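Local coordinates for protein transcriptional repressor PadR (PDB 6JYI) that probably binds DNA as a dimeric transcription factor of the PadR-like family, through a winged helix-turn-helix domain, at residues Leu17-Ser23 and Lys72-Ile77; Ile27-Phe31 and Phe43-Tyr47; Phe102-Met106 and Trp120-Glu124. One frame throughout, in Å; residues are numbered along the deposited sequence.

Contact 1. Residues Leu17-Ser23 and Lys72-Ile77; sequences LMQKELS and KKMYFI
Two backbone hydrogen bonds define the register. Leu22 N donates to Tyr75 O (3.2 Å, N-H...O 149°), and Tyr75 N to Leu22 O (2.9 Å, 173°), so Leu22 and Tyr75 form a single antiparallel hydrogen-bonded bridge (CA-CA 5.5 Å). Residues 72-77 are extended strand throughout, as is Leu22 (phi/psi -137/145), and Glu21 CA adds a C-H...O contact to Tyr75 O at 3.1 Å. A water accepts from Ile77 N, the next donor on the edge facing segment 17-23, at 3.0 Å and donates to Leu17 O of helix 8-19 at 2.7 Å. In the winged helix-turn-helix fold of PadR-like regulators, such a bridge ties the link between the first two helices to the wing hairpin; here strand 72-77 pairs along its other edge with strand 59-64, through Lys72, Met74 and Phe76. Ser23, chi1 p, is an N-cap, its OG accepting from Asp26 N. Glu21, also p, lays CB over the Phe76 ring, 3.5 Å from the centroid and 2° off the normal. Met74 (selenomethionine) CE and Glu21 O touch tightly at 2.9 Å, a van der Waals contact, not a hydrogen bond. Leu17 CB meets Ile77 CB at 4.0 Å, and Met18 SE Ile77 CD1 at 3.8 Å.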
loop_
_atom_site.group_PDB
_atom_site.type_symbol
_atom_site.label_atom_id
_atom_site.label_comp_id
_atom_site.label_asym_id
_atom_site.label_seq_id
_atom_site.Cartn_x
_atom_site.Cartn_y
_atom_site.Cartn_z
ATOM N N LEU A 17 16.407 -3.684 -14.008
ATOM C CA LEU A 17 17.389 -4.134 -14.999
ATOM C C LEU A 17 17.901 -3.017 -15.928
ATOM O O LEU A 17 18.956 -3.143 -16.520
ATOM C CB LEU A 17 16.809 -5.315 -15.797
ATOM C CG LEU A 17 16.562 -6.573 -14.973
ATOM C CD1 LEU A 17 15.869 -7.701 -15.801
ATOM C CD2 LEU A 17 17.877 -7.079 -14.383
HETATM N N MSE A 18 17.176 -1.912 -15.993
HETATM C CA MSE A 18 17.611 -0.731 -16.748
HETATM C C MSE A 18 19.030 -0.246 -16.429
HETATM O O MSE A 18 19.771 0.061 -17.341
HETATM C CB MSE A 18 16.603 0.432 -16.592
HETATM C CG MSE A 18 15.351 0.224 -17.331
HETATM SE SE MSE A 18 15.604 0.386 -19.271
HETATM C CE MSE A 18 16.139 2.236 -19.379
ATOM N N GLN A 19 19.437 -0.201 -15.166
ATOM C CA GLN A 19 20.833 0.214 -14.882
ATOM C C GLN A 19 21.880 -0.828 -15.221
ATOM O O GLN A 19 22.887 -0.532 -15.888
ATOM C CB GLN A 19 21.023 0.567 -13.423
ATOM C CG GLN A 19 22.432 0.988 -13.138
ATOM C CD GLN A 19 22.545 1.855 -11.913
ATOM O OE1 GLN A 19 21.994 2.962 -11.865
ATOM N NE2 GLN A 19 23.281 1.368 -10.913
ATOM N N LYS A 20 21.705 -2.036 -14.686
ATOM C CA LYS A 20 22.590 -3.120 -15.091
ATOM C C LYS A 20 21.999 -4.475 -14.830
ATOM O O LYS A 20 20.994 -4.609 -14.118
ATOM C CB LYS A 20 23.979 -2.999 -14.450
ATOM C CG LYS A 20 24.061 -3.545 -13.032
ATOM C CD LYS A 20 25.330 -3.087 -12.333
ATOM C CE LYS A 20 25.154 -3.120 -10.815
ATOM N NZ LYS A 20 24.106 -2.135 -10.375
ATOM N N GLU A 21 22.623 -5.456 -15.462
ATOM C CA GLU A 21 22.270 -6.821 -15.286
ATOM C C GLU A 21 22.314 -7.152 -13.796
ATOM O O GLU A 21 23.152 -6.644 -13.053
ATOM C CB GLU A 21 23.171 -7.754 -16.121
ATOM C CG GLU A 21 24.705 -7.819 -15.767
ATOM C CD GLU A 21 25.560 -6.747 -16.460
ATOM O OE1 GLU A 21 24.995 -5.744 -16.976
ATOM O OE2 GLU A 21 26.814 -6.887 -16.445
ATOM N N LEU A 22 21.384 -7.995 -13.382
ATOM C CA LEU A 22 21.296 -8.458 -12.011
ATOM C C LEU A 22 21.005 -9.948 -12.000
ATOM O O LEU A 22 20.328 -10.436 -12.885
ATOM C CB LEU A 22 20.155 -7.721 -11.322
ATOM C CG LEU A 22 20.356 -6.214 -11.091
ATOM C CD1 LEU A 22 19.012 -5.601 -10.614
ATOM C CD2 LEU A 22 21.432 -6.008 -10.066
ATOM N N SER A 23 21.567 -10.660 -11.020
ATOM C CA SER A 23 21.175 -12.032 -10.762
ATOM C C SER A 23 19.771 -12.068 -10.152
ATOM O O SER A 23 19.269 -11.049 -9.622
ATOM C CB SER A 23 22.150 -12.667 -9.772
ATOM O OG SER A 23 22.098 -11.989 -8.521
ATOM N N LYS A 72 28.588 -16.295 -13.315
ATOM C CA LYS A 72 27.400 -15.826 -12.633
ATOM C C LYS A 72 26.309 -15.728 -13.686
ATOM O O LYS A 72 26.555 -15.166 -14.768
ATOM C CB LYS A 72 27.730 -14.466 -12.016
ATOM C CG LYS A 72 26.730 -13.857 -11.047
ATOM C CD LYS A 72 27.420 -12.672 -10.345
ATOM C CE LYS A 72 26.436 -11.597 -9.847
ATOM N NZ LYS A 72 27.176 -10.434 -9.241
ATOM N N LYS A 73 25.126 -16.288 -13.428
ATOM C CA LYS A 73 24.015 -16.101 -14.372
ATOM C C LYS A 73 23.303 -14.820 -14.010
ATOM O O LYS A 73 22.973 -14.586 -12.840
ATOM C CB LYS A 73 23.056 -17.297 -14.409
ATOM C CG LYS A 73 23.702 -18.620 -14.869
ATOM C CD LYS A 73 22.634 -19.655 -15.271
ATOM C CE LYS A 73 23.206 -21.066 -15.460
ATOM N NZ LYS A 73 23.536 -21.802 -14.183
HETATM N N MSE A 74 23.107 -13.940 -14.997
HETATM C CA MSE A 74 22.433 -12.699 -14.731
HETATM C C MSE A 74 21.443 -12.414 -15.834
HETATM O O MSE A 74 21.566 -12.934 -16.966
HETATM C CB MSE A 74 23.455 -11.552 -14.574
HETATM C CG MSE A 74 24.386 -11.729 -13.302
HETATM SE SE MSE A 74 25.685 -10.288 -13.197
HETATM C CE MSE A 74 24.756 -8.973 -12.234
ATOM N N TYR A 75 20.466 -11.595 -15.491
ATOM C CA TYR A 75 19.441 -11.157 -16.421
ATOM C C TYR A 75 19.812 -9.827 -16.980
ATOM O O TYR A 75 20.166 -8.906 -16.236
ATOM C CB TYR A 75 18.082 -11.021 -15.721
ATOM C CG TYR A 75 17.590 -12.324 -15.163
ATOM C CD1 TYR A 75 16.831 -13.205 -15.931
ATOM C CD2 TYR A 75 17.908 -12.695 -13.861
ATOM C CE1 TYR A 75 16.417 -14.424 -15.404
ATOM C CE2 TYR A 75 17.479 -13.906 -13.321
ATOM C CZ TYR A 75 16.753 -14.770 -14.091
ATOM O OH TYR A 75 16.336 -15.978 -13.526
ATOM N N PHE A 76 19.637 -9.698 -18.283
ATOM C CA PHE A 76 19.929 -8.489 -19.004
ATOM C C PHE A 76 18.635 -8.051 -19.709
ATOM O O PHE A 76 17.990 -8.853 -20.388
ATOM C CB PHE A 76 20.965 -8.787 -20.108
ATOM C CG PHE A 76 22.372 -9.044 -19.617
ATOM C CD1 PHE A 76 22.714 -10.244 -18.991
ATOM C CD2 PHE A 76 23.393 -8.112 -19.865
ATOM C CE1 PHE A 76 24.037 -10.481 -18.579
ATOM C CE2 PHE A 76 24.714 -8.357 -19.458
ATOM C CZ PHE A 76 25.036 -9.529 -18.827
ATOM N N ILE A 77 18.308 -6.776 -19.630
ATOM C CA ILE A 77 17.190 -6.228 -20.405
ATOM C C ILE A 77 17.560 -6.083 -21.896
ATOM O O ILE A 77 18.719 -5.778 -22.230
ATOM C CB ILE A 77 16.737 -4.874 -19.800
ATOM C CG1 ILE A 77 15.308 -4.513 -20.253
ATOM C CG2 ILE A 77 17.783 -3.777 -20.057
ATOM C CD1 ILE A 77 14.716 -3.305 -19.560
HETATM O O HOH W 1 20.091 -5.215 -17.782
#

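Contact 2. Residues Ile27-Phe31 and Phe43-Tyr47; sequences IKIVF and FGMIY
Segment 27-31 is regular helix, with Phe31 N bonded to Ile27 O at 3.0 Å; segment 43-47 leads into helix 46-55, with Ile46 N bonded to Phe43 O at 3.2 Å. The closest CA pairs, Phe31 with Phe43 at 6.9 Å and Lys28 with Ile46 at 7.2 Å, set one turn of each segment against the other. Helices 24-35 and 46-55, to which the segments belong, are the two helices of the helix-turn-helix in this PadR-like domain, and helix 46-55 is, as in winged-helix relatives, probably the recognition helix.

Aliphatic packing centres on Ile46, whose m,t rotamer reaches across the gap: its CG2 lies 3.8 Å from Ile27 CG2, and its CD1 lies 3.7 Å from Lys28 CG. The same CD1 makes a CH-pi contact over the face of the Phe31 ring, 3.9 Å from the centroid and 29° off the normal, with 3.5 Å between Ile46 CD1 and Phe31 CD2. Phe43, chi1 t, turns its ring back to the helix, and Phe31 CB meets the ring edge at Phe43 CD1, 4.2 Å away. The methylene arm of Lys28 runs between two rings, with Lys28 CE 3.7 Å from Phe43 CZ and Lys28 CD 3.6 Å from Tyr47 CE2.

No hydrogen bond crosses between the segments, so their fit depends on apolar shape and van der Waals contact, with the lysine contributing its carbons.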
loop_
_atom_site.group_PDB
_atom_site.type_symbol
_atom_site.label_atom_id
_atom_site.label_comp_id
_atom_site.label_asym_id
_atom_site.label_seq_id
_atom_site.Cartn_x
_atom_site.Cartn_y
_atom_site.Cartn_z
ATOM N N ILE A 27 17.905 -9.342 -7.517
ATOM C CA ILE A 27 16.586 -8.832 -7.734
ATOM C C ILE A 27 15.707 -9.060 -6.496
ATOM O O ILE A 27 15.027 -8.124 -6.036
ATOM C CB ILE A 27 15.933 -9.478 -8.968
ATOM C CG1 ILE A 27 16.691 -9.010 -10.210
ATOM C CG2 ILE A 27 14.466 -9.105 -9.029
ATOM C CD1 ILE A 27 16.297 -9.757 -11.476
ATOM N N LYS A 28 15.739 -10.275 -5.951
ATOM C CA LYS A 28 15.000 -10.565 -4.742
ATOM C C LYS A 28 15.398 -9.658 -3.556
ATOM O O LYS A 28 14.547 -9.182 -2.804
ATOM C CB LYS A 28 15.119 -12.045 -4.354
ATOM C CG LYS A 28 14.177 -12.935 -5.211
ATOM C CD LYS A 28 14.348 -14.429 -5.002
ATOM C CE LYS A 28 13.998 -14.870 -3.638
ATOM N NZ LYS A 28 14.073 -16.342 -3.503
ATOM N N ILE A 29 16.685 -9.442 -3.360
ATOM C CA ILE A 29 17.101 -8.655 -2.196
ATOM C C ILE A 29 16.647 -7.208 -2.388
ATOM O O ILE A 29 16.127 -6.625 -1.455
ATOM C CB ILE A 29 18.601 -8.753 -1.906
ATOM C CG1 ILE A 29 19.048 -10.225 -1.838
ATOM C CG2 ILE A 29 18.932 -8.066 -0.562
ATOM C CD1 ILE A 29 18.879 -10.925 -0.479
ATOM N N VAL A 30 16.800 -6.639 -3.585
ATOM C CA VAL A 30 16.331 -5.245 -3.809
ATOM C C VAL A 30 14.840 -5.139 -3.540
ATOM O O VAL A 30 14.372 -4.188 -2.926
ATOM C CB VAL A 30 16.600 -4.666 -5.209
ATOM C CG1 VAL A 30 16.333 -3.122 -5.149
ATOM C CG2 VAL A 30 18.016 -4.856 -5.582
ATOM N N PHE A 31 14.101 -6.154 -3.966
ATOM C CA PHE A 31 12.679 -6.218 -3.673
ATOM C C PHE A 31 12.381 -6.212 -2.170
ATOM O O PHE A 31 11.510 -5.467 -1.711
ATOM C CB PHE A 31 12.043 -7.465 -4.272
ATOM C CG PHE A 31 11.151 -7.194 -5.433
ATOM C CD1 PHE A 31 9.820 -6.946 -5.226
ATOM C CD2 PHE A 31 11.652 -7.161 -6.718
ATOM C CE1 PHE A 31 8.974 -6.684 -6.240
ATOM C CE2 PHE A 31 10.801 -6.901 -7.792
ATOM C CZ PHE A 31 9.443 -6.668 -7.545
ATOM N N PHE A 43 6.292 -10.328 -4.324
ATOM C CA PHE A 43 7.613 -10.919 -4.077
ATOM C C PHE A 43 7.681 -12.316 -4.646
ATOM O O PHE A 43 8.649 -12.671 -5.329
ATOM C CB PHE A 43 7.949 -10.951 -2.584
ATOM C CG PHE A 43 9.275 -11.601 -2.270
ATOM C CD1 PHE A 43 10.466 -10.892 -2.414
ATOM C CD2 PHE A 43 9.332 -12.915 -1.818
ATOM C CE1 PHE A 43 11.697 -11.484 -2.108
ATOM C CE2 PHE A 43 10.553 -13.513 -1.501
ATOM C CZ PHE A 43 11.738 -12.802 -1.649
ATOM N N GLY A 44 6.645 -13.095 -4.362
ATOM C CA GLY A 44 6.580 -14.510 -4.771
ATOM C C GLY A 44 6.496 -14.676 -6.280
ATOM O O GLY A 44 6.796 -15.746 -6.815
HETATM N N MSE A 45 6.097 -13.610 -6.965
HETATM C CA MSE A 45 6.008 -13.624 -8.418
HETATM C C MSE A 45 7.297 -13.211 -9.174
HETATM O O MSE A 45 7.277 -13.172 -10.387
HETATM C CB MSE A 45 4.818 -12.767 -8.865
HETATM C CG MSE A 45 3.466 -13.482 -8.581
HETATM SE SE MSE A 45 3.348 -15.297 -9.434
HETATM C CE MSE A 45 3.382 -14.583 -11.249
ATOM N N ILE A 46 8.406 -12.964 -8.471
ATOM C CA ILE A 46 9.662 -12.542 -9.139
ATOM C C ILE A 46 10.149 -13.533 -10.192
ATOM O O ILE A 46 10.364 -13.166 -11.336
ATOM C CB ILE A 46 10.788 -12.221 -8.101
ATOM C CG1 ILE A 46 10.439 -10.947 -7.351
ATOM C CG2 ILE A 46 12.151 -12.046 -8.769
ATOM C CD1 ILE A 46 11.420 -10.621 -6.223
ATOM N N TYR A 47 10.341 -14.793 -9.834
ATOM C CA TYR A 47 10.813 -15.758 -10.846
ATOM C C TYR A 47 9.806 -16.003 -11.986
ATOM O O TYR A 47 10.197 -15.978 -13.157
ATOM C CB TYR A 47 11.318 -17.068 -10.212
ATOM C CG TYR A 47 12.696 -16.889 -9.637
ATOM C CD1 TYR A 47 13.788 -16.591 -10.467
ATOM C CD2 TYR A 47 12.920 -16.986 -8.270
ATOM C CE1 TYR A 47 15.062 -16.411 -9.950
ATOM C CE2 TYR A 47 14.200 -16.796 -7.745
ATOM C CZ TYR A 47 15.262 -16.491 -8.596
ATOM O OH TYR A 47 16.522 -16.295 -8.089
#

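Contact 3. Residues Phe102-Met106 and Trp120-Glu124; sequences FLMRM and WIKDE
Helices 101-107 and 114-142 meet here nearly antiparallel: the axes of segments 102-106 and 120-124 approach to 11.2 Å and cross at -157°. The closest CA pair is Phe102 with Trp120, at 7.6 Å. Phe102, chi1 t, points at the partner helix, with CE1 3.7 Å from Trp120 O and CZ 4.1 Å from Ile121 CG1. Glu124, bent by t,p torsions, sets CG over the Phe102 ring in a CH-pi contact, 3.7 Å from the centroid and 10° off the normal, while its OE2 forms a salt bridge with Lys128.

Trp120 points at segment 102-106, and chi1 m with chi2 -22° lays its indole against Arg105 and Met106. In Arg105, chi1 m sets CG over one indole face, and chi2 m with the torsions beyond brings NH1 to 3.6 Å from Trp120 CZ2; selenomethionine Met106, m,m, meets the ring edge, with CE 3.7 Å from Trp120 CE3 and SE 4.0 Å from Ile121 CG1. Leu168 of helix 148-175 adjoins Phe102, Ile121 and Glu124, in the C-terminal region that, as in PadR-like relatives, probably serves dimerisation.

Consistently, Arg105 NH1 donates to Thr91 O of the second subunit, whose Val93 packs on Trp120 and Ile152 on Met106. With no hydrogen bond between them, the segments meet through van der Waals and CH-pi contacts, while the guanidinium turns to Asp101 (salt bridge at NE) and the dimer partner.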
loop_
_atom_site.group_PDB
_atom_site.type_symbol
_atom_site.label_atom_id
_atom_site.label_comp_id
_atom_site.label_asym_id
_atom_site.label_seq_id
_atom_site.Cartn_x
_atom_site.Cartn_y
_atom_site.Cartn_z
ATOM N N PHE A 102 -3.829 -3.753 10.141
ATOM C CA PHE A 102 -3.789 -2.978 11.381
ATOM C C PHE A 102 -4.855 -1.853 11.467
ATOM O O PHE A 102 -5.518 -1.721 12.487
ATOM C CB PHE A 102 -2.412 -2.363 11.594
ATOM C CG PHE A 102 -2.378 -1.359 12.714
ATOM C CD1 PHE A 102 -2.377 -1.776 14.041
ATOM C CD2 PHE A 102 -2.345 0.012 12.442
ATOM C CE1 PHE A 102 -2.346 -0.843 15.075
ATOM C CE2 PHE A 102 -2.320 0.944 13.469
ATOM C CZ PHE A 102 -2.328 0.518 14.789
ATOM N N LEU A 103 -5.000 -1.034 10.429
ATOM C CA LEU A 103 -6.010 0.010 10.475
ATOM C C LEU A 103 -7.438 -0.564 10.517
ATOM O O LEU A 103 -8.316 0.052 11.116
ATOM C CB LEU A 103 -5.843 1.029 9.358
ATOM C CG LEU A 103 -4.565 1.881 9.467
ATOM C CD1 LEU A 103 -4.364 2.789 8.242
ATOM C CD2 LEU A 103 -4.580 2.694 10.750
HETATM N N MSE A 104 -7.658 -1.732 9.906
HETATM C CA MSE A 104 -8.978 -2.373 9.960
HETATM C C MSE A 104 -9.243 -2.934 11.360
HETATM O O MSE A 104 -10.373 -2.877 11.841
HETATM C CB MSE A 104 -9.052 -3.486 8.918
HETATM C CG MSE A 104 -10.405 -4.107 8.752
HETATM SE SE MSE A 104 -11.734 -2.857 8.020
HETATM C CE MSE A 104 -10.996 -2.624 6.262
ATOM N N ARG A 105 -8.196 -3.425 12.026
ATOM C CA ARG A 105 -8.330 -3.890 13.423
ATOM C C ARG A 105 -8.732 -2.715 14.309
ATOM O O ARG A 105 -9.619 -2.859 15.161
ATOM C CB ARG A 105 -7.047 -4.491 13.966
ATOM C CG ARG A 105 -6.471 -5.676 13.195
ATOM C CD ARG A 105 -7.366 -6.914 13.135
ATOM N NE ARG A 105 -6.677 -7.952 12.350
ATOM C CZ ARG A 105 -6.144 -9.079 12.813
ATOM N NH1 ARG A 105 -6.214 -9.423 14.101
ATOM N NH2 ARG A 105 -5.530 -9.895 11.955
HETATM N N MSE A 106 -8.095 -1.557 14.094
HETATM C CA MSE A 106 -8.467 -0.360 14.829
HETATM C C MSE A 106 -9.908 0.029 14.495
HETATM O O MSE A 106 -10.676 0.376 15.390
HETATM C CB MSE A 106 -7.556 0.818 14.534
HETATM C CG MSE A 106 -6.120 0.609 14.895
HETATM SE SE MSE A 106 -5.821 0.372 16.789
HETATM C CE MSE A 106 -5.471 -1.540 16.781
ATOM N N TRP A 120 -1.353 -4.150 19.925
ATOM C CA TRP A 120 -1.306 -3.950 18.483
ATOM C C TRP A 120 -0.667 -2.626 18.112
ATOM O O TRP A 120 0.151 -2.561 17.176
ATOM C CB TRP A 120 -2.720 -4.034 17.911
ATOM C CG TRP A 120 -3.223 -5.424 17.777
ATOM C CD1 TRP A 120 -2.478 -6.568 17.697
ATOM C CD2 TRP A 120 -4.583 -5.824 17.630
ATOM N NE1 TRP A 120 -3.297 -7.648 17.517
ATOM C CE2 TRP A 120 -4.592 -7.222 17.470
ATOM C CE3 TRP A 120 -5.794 -5.133 17.605
ATOM C CZ2 TRP A 120 -5.779 -7.957 17.309
ATOM C CZ3 TRP A 120 -6.961 -5.857 17.447
ATOM C CH2 TRP A 120 -6.941 -7.260 17.297
ATOM N N ILE A 121 -1.016 -1.564 18.840
ATOM C CA ILE A 121 -0.421 -0.250 18.581
ATOM C C ILE A 121 1.088 -0.284 18.831
ATOM O O ILE A 121 1.869 0.218 18.028
ATOM C CB ILE A 121 -1.100 0.894 19.391
ATOM C CG1 ILE A 121 -2.487 1.204 18.807
ATOM C CG2 ILE A 121 -0.247 2.177 19.356
ATOM C CD1 ILE A 121 -3.334 2.082 19.697
ATOM N N LYS A 122 1.498 -0.921 19.918
ATOM C CA LYS A 122 2.912 -0.960 20.278
ATOM C C LYS A 122 3.703 -1.755 19.246
ATOM O O LYS A 122 4.782 -1.323 18.812
ATOM C CB LYS A 122 3.119 -1.503 21.715
ATOM N N ASP A 123 3.145 -2.885 18.808
ATOM C CA ASP A 123 3.746 -3.660 17.705
ATOM C C ASP A 123 3.925 -2.847 16.418
ATOM O O ASP A 123 4.944 -2.966 15.723
ATOM C CB ASP A 123 2.882 -4.877 17.358
ATOM C CG ASP A 123 2.840 -5.877 18.462
ATOM O OD1 ASP A 123 3.772 -5.869 19.281
ATOM O OD2 ASP A 123 1.863 -6.649 18.529
ATOM N N GLU A 124 2.913 -2.050 16.101
ATOM C CA GLU A 124 2.912 -1.219 14.887
ATOM C C GLU A 124 3.947 -0.091 14.956
ATOM O O GLU A 124 4.658 0.183 13.978
ATOM C CB GLU A 124 1.520 -0.627 14.685
ATOM C CG GLU A 124 1.320 -0.000 13.336
ATOM C CD GLU A 124 1.394 -1.027 12.225
ATOM O OE1 GLU A 124 1.432 -2.250 12.534
ATOM O OE2 GLU A 124 1.391 -0.591 11.060
#

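Overall arrangement
Contacts 1 and 2 belong to one body, the winged helix-turn-helix domain: their centres are 13 Å apart and they share a core. Ile27 links them, with its CG1 3.9 Å from Leu22 CB and its CD1 4.1 Å from Tyr75 CD2; Tyr75 OH also packs on Tyr47 CE1 at 3.8 Å. Contact 1 joins the wing to helix 8-19 and the link to helix 24-35, and contact 2 pairs helix 24-35 with helix 46-55. Contact 3 lies 39 Å from contact 1 and 27 Å from contact 2 between centres, with nearest atoms about 28 and 17 Å away. Its extensive packing on the second subunit places it at the dimer interface; contacts 1 and 2 touch that subunit through fewer residues.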